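Long-range contacts in dinoflagellate luciferase (Lingulodinium polyedrum, PDB 1VPR), which catalyses the oxidation of dinoflagellate luciferin by molecular oxygen with emission of blue light near 475 nm, this chain being one of three homologous luciferase domains: residues A[101-106]-A[276-281]; A[288-293]-A[301-306]; A[156-161]-A[256-261]; A[250-255]-A[262-267]. All blocks are in the same frame, centred on the assembly; numbering follows the deposited sequence.

Contact 1. Residues A[101-106]-A[276-281]; sequences DSDRTL and ERRAFP
A network of hydrogen bonds and salt bridges ties Thr105, in the loop between helices 87-100 and 107-111, to Arg278 on strand 271-282 of the luciferase domain's β-barrel. The Arg278 guanidinium approaches Thr105 end-on, with the threonine oxygens near its plane. Its NH2 donates to Thr105 OG1 at 2.8 Å, while NH1 bonds both Thr105 O at 3.0 Å and Thr105 OG1 at 3.1 Å, each on a bent path. Thr105 OG1 takes the crowded position between backbone N and carbonyl carbon (chi1 66°), where it also donates to Asp103 OD1 at 2.6 Å. The same Asp103 OD1 accepts from Thr105 N at 2.8 Å, closing an Asx turn. Asp103 OD2 lies over a guanidinium face, 3.7 Å from Arg278 NH2: a long salt bridge of charges alone, since OD2 stands well out of the guanidinium plane; OD2 also has a salt bridge to Arg289. Glu276 OE2 takes Arg278 NE on its syn lone pair at 2.6 Å, and Leu106 CD2 presses on Glu276 CD at 3.5 Å. Arg259, Arg278 and Arg289 crowd around two carboxylates, so Asp103 and Glu276 probably stay ionised and offset the repulsion between the arginines.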
# COMPACT_ATOMS: atom_id res chain seq x y z
N ASP A 101 -13.20 8.68 -14.76
CA ASP A 101 -13.17 7.92 -16.01
C ASP A 101 -12.80 8.72 -17.25
O ASP A 101 -12.34 8.14 -18.24
CB ASP A 101 -14.51 7.24 -16.26
CG ASP A 101 -14.81 6.20 -15.22
OD1 ASP A 101 -13.96 5.31 -15.00
OD2 ASP A 101 -15.90 6.28 -14.62
N SER A 102 -12.98 10.04 -17.20
CA SER A 102 -12.68 10.91 -18.34
C SER A 102 -11.38 11.68 -18.15
O SER A 102 -10.98 12.44 -19.03
CB SER A 102 -13.79 11.93 -18.54
OG SER A 102 -15.05 11.29 -18.48
N ASP A 103 -10.74 11.49 -17.00
CA ASP A 103 -9.51 12.21 -16.70
C ASP A 103 -8.36 11.79 -17.61
O ASP A 103 -7.92 10.64 -17.59
CB ASP A 103 -9.10 11.99 -15.24
CG ASP A 103 -8.07 13.00 -14.76
OD1 ASP A 103 -7.32 13.56 -15.60
OD2 ASP A 103 -7.98 13.23 -13.53
N ARG A 104 -7.84 12.73 -18.39
CA ARG A 104 -6.75 12.44 -19.31
C ARG A 104 -5.42 12.96 -18.80
O ARG A 104 -4.46 13.07 -19.56
CB ARG A 104 -7.05 13.03 -20.70
CG ARG A 104 -8.37 12.54 -21.33
CD ARG A 104 -8.48 11.02 -21.36
NE ARG A 104 -9.81 10.60 -21.80
CZ ARG A 104 -10.36 9.41 -21.53
NH1 ARG A 104 -9.70 8.52 -20.80
NH2 ARG A 104 -11.59 9.14 -21.96
N THR A 105 -5.34 13.28 -17.51
CA THR A 105 -4.09 13.80 -16.95
C THR A 105 -3.35 12.75 -16.14
O THR A 105 -2.43 13.08 -15.40
CB THR A 105 -4.32 15.02 -16.02
OG1 THR A 105 -5.05 14.59 -14.86
CG2 THR A 105 -5.15 16.13 -16.73
N LEU A 106 -3.75 11.49 -16.27
CA LEU A 106 -3.10 10.42 -15.50
C LEU A 106 -1.66 10.14 -15.90
O LEU A 106 -1.26 10.36 -17.05
CB LEU A 106 -3.89 9.13 -15.61
CG LEU A 106 -5.20 9.18 -14.87
CD1 LEU A 106 -6.03 7.99 -15.31
CD2 LEU A 106 -4.95 9.15 -13.37
N GLU A 276 -0.55 6.28 -9.25
CA GLU A 276 -0.36 7.67 -8.86
C GLU A 276 -1.27 7.98 -7.69
O GLU A 276 -2.31 7.31 -7.50
CB GLU A 276 -0.67 8.66 -10.00
CG GLU A 276 -2.12 8.73 -10.48
CD GLU A 276 -2.43 10.08 -11.09
OE1 GLU A 276 -1.83 10.38 -12.15
OE2 GLU A 276 -3.25 10.85 -10.52
N ARG A 277 -0.86 8.96 -6.88
CA ARG A 277 -1.70 9.47 -5.79
C ARG A 277 -1.60 10.96 -5.95
O ARG A 277 -0.49 11.49 -6.05
CB ARG A 277 -1.18 9.10 -4.40
CG ARG A 277 -1.53 7.66 -3.96
CD ARG A 277 -0.74 7.26 -2.71
NE ARG A 277 -1.24 5.98 -2.18
CZ ARG A 277 -0.65 5.30 -1.21
NH1 ARG A 277 0.46 5.77 -0.65
NH2 ARG A 277 -1.15 4.13 -0.81
N ARG A 278 -2.74 11.65 -5.97
CA ARG A 278 -2.75 13.10 -6.08
C ARG A 278 -3.72 13.68 -5.07
O ARG A 278 -4.79 13.10 -4.80
CB ARG A 278 -3.13 13.56 -7.51
CG ARG A 278 -4.56 13.32 -7.94
CD ARG A 278 -4.85 14.00 -9.29
NE ARG A 278 -4.16 13.33 -10.40
CZ ARG A 278 -4.24 13.72 -11.68
NH1 ARG A 278 -3.59 13.04 -12.61
NH2 ARG A 278 -4.96 14.79 -12.02
N ALA A 279 -3.34 14.82 -4.49
CA ALA A 279 -4.17 15.51 -3.52
C ALA A 279 -4.71 16.78 -4.17
O ALA A 279 -3.97 17.48 -4.85
CB ALA A 279 -3.35 15.89 -2.28
N PHE A 280 -5.99 17.08 -3.96
CA PHE A 280 -6.60 18.28 -4.55
C PHE A 280 -7.83 18.67 -3.73
O PHE A 280 -8.43 17.84 -3.05
CB PHE A 280 -6.98 18.01 -6.02
CG PHE A 280 -7.80 16.78 -6.20
CD1 PHE A 280 -9.19 16.83 -6.08
CD2 PHE A 280 -7.20 15.54 -6.43
CE1 PHE A 280 -9.97 15.67 -6.17
CE2 PHE A 280 -7.95 14.38 -6.52
CZ PHE A 280 -9.35 14.45 -6.39
N PRO A 281 -8.22 19.95 -3.79
CA PRO A 281 -9.39 20.38 -3.02
C PRO A 281 -10.73 20.19 -3.74
O PRO A 281 -10.79 20.18 -4.98
CB PRO A 281 -9.08 21.86 -2.77
CG PRO A 281 -8.47 22.26 -4.10
CD PRO A 281 -7.53 21.09 -4.42

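Contact 2. Residues A[288-293]-A[301-306]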
# COMPACT_ATOMS: atom_id res chain seq x y z
N MSE A 288 -7.78 12.84 -1.85
CA MSE A 288 -6.64 12.20 -2.45
C MSE A 288 -7.21 11.12 -3.34
O MSE A 288 -8.04 10.33 -2.90
CB MSE A 288 -5.71 11.55 -1.40
CG MSE A 288 -4.71 10.61 -2.06
SE MSE A 288 -3.40 9.84 -0.83
CE MSE A 288 -2.24 11.28 -0.80
N ARG A 289 -6.77 11.08 -4.59
CA ARG A 289 -7.22 10.03 -5.48
C ARG A 289 -6.04 9.15 -5.82
O ARG A 289 -5.00 9.62 -6.28
CB ARG A 289 -7.83 10.58 -6.78
CG ARG A 289 -8.35 9.44 -7.68
CD ARG A 289 -8.78 9.95 -9.08
NE ARG A 289 -7.64 10.47 -9.85
CZ ARG A 289 -7.77 11.28 -10.91
NH1 ARG A 289 -6.69 11.70 -11.55
NH2 ARG A 289 -8.97 11.67 -11.32
N GLN A 290 -6.21 7.86 -5.58
CA GLN A 290 -5.19 6.86 -5.89
C GLN A 290 -5.67 6.11 -7.14
O GLN A 290 -6.81 5.64 -7.18
CB GLN A 290 -5.09 5.90 -4.72
CG GLN A 290 -4.11 4.75 -4.87
CD GLN A 290 -4.04 3.91 -3.62
OE1 GLN A 290 -3.71 4.42 -2.54
NE2 GLN A 290 -4.36 2.63 -3.75
N ALA A 291 -4.82 5.99 -8.15
CA ALA A 291 -5.20 5.30 -9.37
C ALA A 291 -4.13 4.27 -9.69
O ALA A 291 -2.97 4.63 -9.95
CB ALA A 291 -5.35 6.32 -10.54
N THR A 292 -4.51 3.00 -9.69
CA THR A 292 -3.60 1.89 -9.96
C THR A 292 -4.00 1.16 -11.24
O THR A 292 -5.17 0.84 -11.42
CB THR A 292 -3.62 0.87 -8.83
OG1 THR A 292 -3.43 1.55 -7.58
CG2 THR A 292 -2.51 -0.16 -9.01
N GLU A 293 -3.03 0.89 -12.10
CA GLU A 293 -3.32 0.23 -13.38
C GLU A 293 -2.44 -0.94 -13.74
O GLU A 293 -1.23 -0.93 -13.50
CB GLU A 293 -3.26 1.26 -14.52
CG GLU A 293 -3.79 0.77 -15.88
CD GLU A 293 -2.76 0.03 -16.75
OE1 GLU A 293 -3.16 -0.44 -17.84
OE2 GLU A 293 -1.57 -0.08 -16.35
N VAL A 301 -9.02 4.57 -5.73
CA VAL A 301 -9.28 4.59 -4.30
C VAL A 301 -9.34 6.08 -3.99
O VAL A 301 -8.48 6.85 -4.45
CB VAL A 301 -8.13 3.93 -3.46
CG1 VAL A 301 -8.44 4.06 -1.96
CG2 VAL A 301 -8.00 2.45 -3.82
N PHE A 302 -10.37 6.51 -3.26
CA PHE A 302 -10.50 7.92 -2.87
C PHE A 302 -10.46 8.04 -1.36
O PHE A 302 -11.08 7.22 -0.66
CB PHE A 302 -11.81 8.55 -3.36
CG PHE A 302 -11.86 8.80 -4.85
CD1 PHE A 302 -12.17 7.77 -5.73
CD2 PHE A 302 -11.57 10.06 -5.36
CE1 PHE A 302 -12.20 8.00 -7.10
CE2 PHE A 302 -11.60 10.29 -6.72
CZ PHE A 302 -11.92 9.26 -7.59
N TYR A 303 -9.76 9.07 -0.88
CA TYR A 303 -9.64 9.35 0.56
C TYR A 303 -9.94 10.81 0.78
O TYR A 303 -9.68 11.66 -0.09
CB TYR A 303 -8.20 9.15 1.07
CG TYR A 303 -7.50 7.86 0.65
CD1 TYR A 303 -6.85 7.75 -0.58
CD2 TYR A 303 -7.41 6.80 1.53
CE1 TYR A 303 -6.11 6.60 -0.92
CE2 TYR A 303 -6.67 5.64 1.21
CZ TYR A 303 -6.03 5.56 -0.01
OH TYR A 303 -5.26 4.44 -0.29
N VAL A 304 -10.48 11.13 1.95
CA VAL A 304 -10.74 12.52 2.29
C VAL A 304 -9.82 12.85 3.48
O VAL A 304 -9.64 12.03 4.38
CB VAL A 304 -12.23 12.78 2.63
CG1 VAL A 304 -12.67 11.94 3.86
CG2 VAL A 304 -12.44 14.27 2.91
N LYS A 305 -9.22 14.03 3.48
CA LYS A 305 -8.30 14.40 4.56
C LYS A 305 -9.07 14.83 5.82
O LYS A 305 -9.81 15.82 5.81
CB LYS A 305 -7.37 15.52 4.10
CG LYS A 305 -6.06 15.50 4.86
CD LYS A 305 -5.18 16.67 4.55
CE LYS A 305 -3.84 16.46 5.20
NZ LYS A 305 -2.89 17.58 4.86
N VAL A 306 -8.90 14.08 6.91
CA VAL A 306 -9.62 14.41 8.14
C VAL A 306 -8.74 15.18 9.13
O VAL A 306 -9.25 15.81 10.07
CB VAL A 306 -10.24 13.13 8.79
CG1 VAL A 306 -11.27 12.49 7.81
CG2 VAL A 306 -9.15 12.11 9.13
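Met288, Arg289 and Gln290 pair with Tyr303, Phe302 and Val301 in the antiparallel β-hairpin of strands 285-294 and 297-307, with segment axes 4.8 Å apart and directions 164° from each other. Met288-Tyr303 and Gln290-Val301 are hydrogen-bonded pairs, each joined by two backbone bonds; Arg289-Phe302 between them is non-hydrogen-bonded. The hairpin belongs to the barrel of this calycin-superfamily domain, and its Tyr303 face probably looks into the barrel. There Tyr303 OH donates to Gln290 OE1 at 2.7 Å, coming from 45° above the amide plane, while OE1 lies at the edge of the tyrosine ring. Arg277 NE is a second donor to this buried oxygen. A phenylalanine in place of Tyr303 would probably leave Gln290 OE1 without its hydroxyl partner and its amide freer to turn, with Arg277 alone of these two donors to hold it. Met288, a selenomethionine, lies alongside Tyr303, its SE 4.7 Å from the Tyr303 ring centroid in an oblique Met-aromatic contact. On the other face, CG of Arg289 stands anti to the backbone N (chi1 -178°) and lies over the Phe302 ring, 3.9 Å from its centroid, in a CH-pi contact. Arg289 CD follows at the rim of the ring, 3.5 Å from Phe302 CZ, and carries the guanidinium on to its salt bridge with Asp103. Beside the tyrosine bond, Gln290 and Val301 run side by side, with Gln290 NE2 3.6 Å from Val301 CG2.

Contact 3. Residues A[156-161]-A[256-261]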
# COMPACT_ATOMS: atom_id res chain seq x y z
N PRO A 156 8.94 18.26 -2.56
CA PRO A 156 7.72 19.00 -2.21
C PRO A 156 8.01 20.03 -1.15
O PRO A 156 8.78 19.76 -0.21
CB PRO A 156 6.78 17.89 -1.75
CG PRO A 156 7.14 16.77 -2.72
CD PRO A 156 8.67 16.81 -2.63
N LYS A 157 7.41 21.20 -1.28
CA LYS A 157 7.66 22.27 -0.33
C LYS A 157 6.65 22.40 0.81
O LYS A 157 7.00 22.85 1.91
CB LYS A 157 7.73 23.63 -1.06
CG LYS A 157 8.67 23.69 -2.26
CD LYS A 157 10.09 23.28 -1.88
CE LYS A 157 11.04 23.42 -3.07
NZ LYS A 157 10.51 22.75 -4.31
N THR A 158 5.41 22.01 0.57
CA THR A 158 4.41 22.15 1.61
C THR A 158 3.97 20.88 2.34
O THR A 158 3.06 20.95 3.16
CB THR A 158 3.14 22.85 1.05
OG1 THR A 158 2.50 22.00 0.10
CG2 THR A 158 3.52 24.16 0.35
N ASN A 159 4.59 19.74 2.05
CA ASN A 159 4.22 18.46 2.68
C ASN A 159 2.71 18.27 2.74
O ASN A 159 2.13 18.02 3.81
CB ASN A 159 4.79 18.42 4.10
CG ASN A 159 6.28 18.60 4.11
OD1 ASN A 159 7.00 18.03 3.29
ND2 ASN A 159 6.77 19.39 5.05
N PRO A 160 2.04 18.34 1.58
CA PRO A 160 0.59 18.20 1.48
C PRO A 160 -0.01 16.84 1.84
O PRO A 160 -1.20 16.76 2.12
CB PRO A 160 0.32 18.60 0.03
CG PRO A 160 1.53 18.08 -0.67
CD PRO A 160 2.64 18.51 0.24
N LEU A 161 0.80 15.78 1.82
CA LEU A 161 0.33 14.44 2.15
C LEU A 161 0.29 14.19 3.66
O LEU A 161 -0.38 13.26 4.13
CB LEU A 161 1.24 13.40 1.50
CG LEU A 161 1.58 13.66 0.02
CD1 LEU A 161 2.50 12.56 -0.50
CD2 LEU A 161 0.29 13.71 -0.78
N GLU A 256 6.25 16.25 -8.31
CA GLU A 256 5.41 17.44 -8.31
C GLU A 256 5.00 17.76 -6.90
O GLU A 256 5.15 16.94 -6.01
CB GLU A 256 4.16 17.18 -9.12
CG GLU A 256 4.41 16.91 -10.57
CD GLU A 256 3.20 16.28 -11.24
OE1 GLU A 256 2.06 16.53 -10.80
OE2 GLU A 256 3.39 15.53 -12.22
N GLU A 257 4.41 18.94 -6.69
CA GLU A 257 4.02 19.28 -5.34
C GLU A 257 2.86 18.46 -4.79
O GLU A 257 2.87 18.08 -3.62
CB GLU A 257 3.66 20.76 -5.23
CG GLU A 257 3.31 21.18 -3.83
CD GLU A 257 4.51 21.27 -2.90
OE1 GLU A 257 4.29 21.40 -1.68
OE2 GLU A 257 5.68 21.23 -3.39
N TYR A 258 1.87 18.16 -5.63
CA TYR A 258 0.69 17.46 -5.17
C TYR A 258 0.41 16.09 -5.73
O TYR A 258 -0.70 15.59 -5.58
CB TYR A 258 -0.53 18.34 -5.38
CG TYR A 258 -0.44 19.68 -4.68
CD1 TYR A 258 -0.05 20.82 -5.38
CD2 TYR A 258 -0.69 19.79 -3.32
CE1 TYR A 258 0.08 22.07 -4.73
CE2 TYR A 258 -0.56 21.03 -2.66
CZ TYR A 258 -0.18 22.16 -3.38
OH TYR A 258 -0.05 23.38 -2.73
N ARG A 259 1.39 15.48 -6.37
CA ARG A 259 1.19 14.16 -6.94
C ARG A 259 2.38 13.23 -6.81
O ARG A 259 3.52 13.64 -6.98
CB ARG A 259 0.81 14.27 -8.45
CG ARG A 259 0.59 12.89 -9.08
CD ARG A 259 -0.05 12.93 -10.47
NE ARG A 259 0.76 13.68 -11.41
CZ ARG A 259 0.68 13.52 -12.73
NH1 ARG A 259 -0.17 12.64 -13.24
NH2 ARG A 259 1.44 14.26 -13.53
N LYS A 260 2.12 11.98 -6.48
CA LYS A 260 3.18 10.98 -6.43
C LYS A 260 2.92 10.03 -7.58
O LYS A 260 1.75 9.75 -7.92
CB LYS A 260 3.13 10.14 -5.14
CG LYS A 260 3.39 10.89 -3.86
CD LYS A 260 3.55 9.85 -2.74
CE LYS A 260 2.26 9.01 -2.58
NZ LYS A 260 2.41 8.04 -1.47
N ILE A 261 3.98 9.55 -8.20
CA ILE A 261 3.86 8.59 -9.31
C ILE A 261 4.81 7.44 -9.01
O ILE A 261 5.98 7.64 -8.66
CB ILE A 261 4.25 9.22 -10.67
CG1 ILE A 261 3.31 10.39 -10.97
CG2 ILE A 261 4.14 8.16 -11.78
CD1 ILE A 261 3.67 11.15 -12.24
O HOH W 1 0.03 22.87 0.12
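Glu257 OE1 is gripped twice by Thr158, from N and from OG1, both at 2.6 Å. The glutamate sits in the turn of the β-hairpin formed by strands 247-253 and 259-266 of the barrel, and its carboxylate binds consecutive backbone N-H groups of the loop that leads into strand 163-169. Thr158 N meets the syn lone pair of Glu257 OE1 and Thr158 OG1 the anti one. Lys157 N completes the grip at 2.7 Å on the syn lone pair of Glu257 OE2, an oxygen that also bonds Tyr154 OH. The glutamate chain leaves with CG anti to the backbone N (chi1 -177°) and then bends at chi2 (73°), which turns CD toward the loop. An alanine here would probably leave the N-H groups of Lys157 and Thr158 without their carboxylate acceptors and the loop less firmly tied to the hairpin. A water donates to Thr158 OG1 at 2.6 Å and bonds Tyr258 OH, adding a polar bridge near the surface. Beneath it, Pro160 packs obliquely against the Tyr258 ring, CB lying 3.7 Å from Tyr258 CD2, while Glu257 CG covers part of one face of that ring. Deeper in, the branch CD1 of Leu161 touches the aliphatic part of Lys260, 3.7 Å from Lys260 CD.

Contact 4. Residues A[250-255]-A[262-267]; sequences GVWVLP and GFFWEM
Val251 and Phe263 satisfy each other's backbone polar groups: Val251 N donates to Phe263 O at 3.0 Å and Phe263 N to Val251 O at 3.1 Å, both nearly along the C=O axis. They form a hydrogen-bonded pair in a β-hairpin of the barrel, between two non-hydrogen-bonded pairs, Gly250-Phe264 and Trp252-Gly262. The peptide groups of those flanking residues bond outward instead, Gly250 to Phe238 and Trp252 to Gly235 on one side, Gly262 to Ile275 and Phe264 to Phe273 on the other. Val251 O also receives a CA-H...O contact from Gly262, whose CA lies 3.1 Å away. Glycines allow the strands to come this close at both flanking pairs: a CB on Gly262 would collide with Val251 O, and one on Gly250 with Phe264, whose CD2 is 3.6 Å from Gly250 CA. Over the face shared with these glycines, the edge of Phe264 points at a face of Trp252, a T-shaped pair with centroids of the Phe264 ring and the Trp252 five-membered ring 5.6 Å apart and planes at 80°. On the Val251 face, Phe263 CG sits between its own backbone N and carbonyl carbon (chi1 63°); the ring lies beside the valine, with Phe263 CE1 3.6 Å from Val251 CB. Among the buried polar side chains, Trp265 NE1 bonds Pro144 O, and Glu266 is met by Arg271, Ser269 and His199. The hairpin lies between strand 237-241, flanking strand 247-253, and strand 271-282, flanking strand 259-266.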
# COMPACT_ATOMS: atom_id res chain seq x y z
N GLY A 250 8.58 -1.97 -4.89
CA GLY A 250 8.10 -0.80 -5.62
C GLY A 250 8.82 0.47 -5.27
O GLY A 250 9.70 0.46 -4.42
N VAL A 251 8.41 1.55 -5.91
CA VAL A 251 9.02 2.85 -5.75
C VAL A 251 7.99 3.95 -5.89
O VAL A 251 7.07 3.81 -6.70
CB VAL A 251 10.07 3.12 -6.90
CG1 VAL A 251 10.50 4.57 -6.88
CG2 VAL A 251 11.29 2.20 -6.76
N TRP A 252 8.11 5.02 -5.10
CA TRP A 252 7.25 6.18 -5.23
C TRP A 252 8.20 7.29 -5.64
O TRP A 252 9.32 7.39 -5.10
CB TRP A 252 6.61 6.65 -3.91
CG TRP A 252 5.40 5.93 -3.48
CD1 TRP A 252 5.26 5.17 -2.37
CD2 TRP A 252 4.13 5.92 -4.14
NE1 TRP A 252 3.98 4.69 -2.27
CE2 TRP A 252 3.26 5.14 -3.35
CE3 TRP A 252 3.64 6.50 -5.32
CZ2 TRP A 252 1.92 4.92 -3.69
CZ3 TRP A 252 2.32 6.28 -5.67
CH2 TRP A 252 1.47 5.50 -4.85
N VAL A 253 7.78 8.11 -6.58
CA VAL A 253 8.57 9.26 -6.99
C VAL A 253 7.65 10.45 -6.67
O VAL A 253 6.43 10.36 -6.83
CB VAL A 253 8.88 9.26 -8.51
CG1 VAL A 253 9.78 10.49 -8.86
CG2 VAL A 253 9.62 7.93 -8.88
N LEU A 254 8.23 11.55 -6.21
CA LEU A 254 7.47 12.75 -5.86
C LEU A 254 8.02 13.86 -6.77
O LEU A 254 8.77 14.72 -6.35
CB LEU A 254 7.70 13.09 -4.37
CG LEU A 254 6.92 12.33 -3.27
CD1 LEU A 254 6.87 10.84 -3.54
CD2 LEU A 254 7.59 12.60 -1.93
N PRO A 255 7.60 13.86 -8.04
CA PRO A 255 8.04 14.82 -9.05
C PRO A 255 7.33 16.15 -9.07
O PRO A 255 7.77 17.08 -9.76
CB PRO A 255 7.76 14.06 -10.34
CG PRO A 255 6.36 13.51 -10.01
CD PRO A 255 6.56 12.97 -8.60
N GLY A 262 4.32 6.22 -9.14
CA GLY A 262 5.18 5.08 -8.82
C GLY A 262 4.74 3.80 -9.48
O GLY A 262 3.92 3.80 -10.41
N PHE A 263 5.30 2.70 -9.03
CA PHE A 263 4.95 1.42 -9.61
C PHE A 263 5.32 0.37 -8.59
O PHE A 263 6.14 0.64 -7.70
CB PHE A 263 5.76 1.16 -10.88
CG PHE A 263 7.23 1.08 -10.64
CD1 PHE A 263 7.99 2.25 -10.53
CD2 PHE A 263 7.85 -0.15 -10.47
CE1 PHE A 263 9.35 2.18 -10.26
CE2 PHE A 263 9.21 -0.23 -10.19
CZ PHE A 263 9.96 0.92 -10.09
N PHE A 264 4.72 -0.81 -8.71
CA PHE A 264 5.02 -1.92 -7.80
C PHE A 264 5.08 -3.19 -8.61
O PHE A 264 4.15 -3.50 -9.33
CB PHE A 264 3.94 -2.09 -6.72
CG PHE A 264 3.92 -0.98 -5.72
CD1 PHE A 264 3.24 0.19 -5.98
CD2 PHE A 264 4.67 -1.08 -4.55
CE1 PHE A 264 3.31 1.26 -5.10
CE2 PHE A 264 4.74 -0.02 -3.67
CZ PHE A 264 4.07 1.16 -3.94
N TRP A 265 6.18 -3.92 -8.47
CA TRP A 265 6.36 -5.19 -9.15
C TRP A 265 5.80 -6.27 -8.25
O TRP A 265 6.30 -6.45 -7.14
CB TRP A 265 7.83 -5.49 -9.39
CG TRP A 265 8.41 -4.82 -10.60
CD1 TRP A 265 9.21 -3.72 -10.62
CD2 TRP A 265 8.24 -5.23 -11.97
NE1 TRP A 265 9.54 -3.40 -11.92
CE2 TRP A 265 8.97 -4.31 -12.77
CE3 TRP A 265 7.54 -6.27 -12.59
CZ2 TRP A 265 9.02 -4.42 -14.16
CZ3 TRP A 265 7.60 -6.37 -14.00
CH2 TRP A 265 8.33 -5.45 -14.75
N GLU A 266 4.78 -6.97 -8.71
CA GLU A 266 4.17 -8.06 -7.94
C GLU A 266 4.96 -9.28 -8.41
O GLU A 266 4.73 -9.82 -9.51
CB GLU A 266 2.69 -8.18 -8.32
CG GLU A 266 1.91 -9.28 -7.59
CD GLU A 266 0.46 -9.31 -8.05
OE1 GLU A 266 0.23 -9.70 -9.22
OE2 GLU A 266 -0.44 -8.94 -7.25
N MSE A 267 5.91 -9.70 -7.58
CA MSE A 267 6.82 -10.77 -7.92
C MSE A 267 6.24 -12.12 -8.30
O MSE A 267 6.78 -12.80 -9.17
CB MSE A 267 7.86 -10.93 -6.81
CG MSE A 267 8.67 -9.65 -6.50
SE MSE A 267 9.48 -8.89 -8.08
CE MSE A 267 10.32 -10.51 -8.75

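All four contacts reach the same antiparallel barrel sheet, contacts 1 and 3 by docking a loop on it; strands 247-253, 259-266, 271-282, 285-294 and 297-307 lie in that order. Contacts 1 and 2 have centres about 9 Å apart and are joined by Asp103 OD2 and Arg289 NH1 at 2.8 Å. Contacts 3 and 4 share strand 259-266, and Lys260 of contact 3 makes a cation-pi contact with Trp252 of contact 4. Met288 CE of contact 2 meets Leu161 CD2 of contact 3 at 3.5 Å. Contacts 2 and 4 do not touch, their nearest atoms being about 6 Å apart, yet Gln290, Tyr303, Trp252 and Phe264 probably all face the barrel interior, the expected luciferin site in a calycin fold.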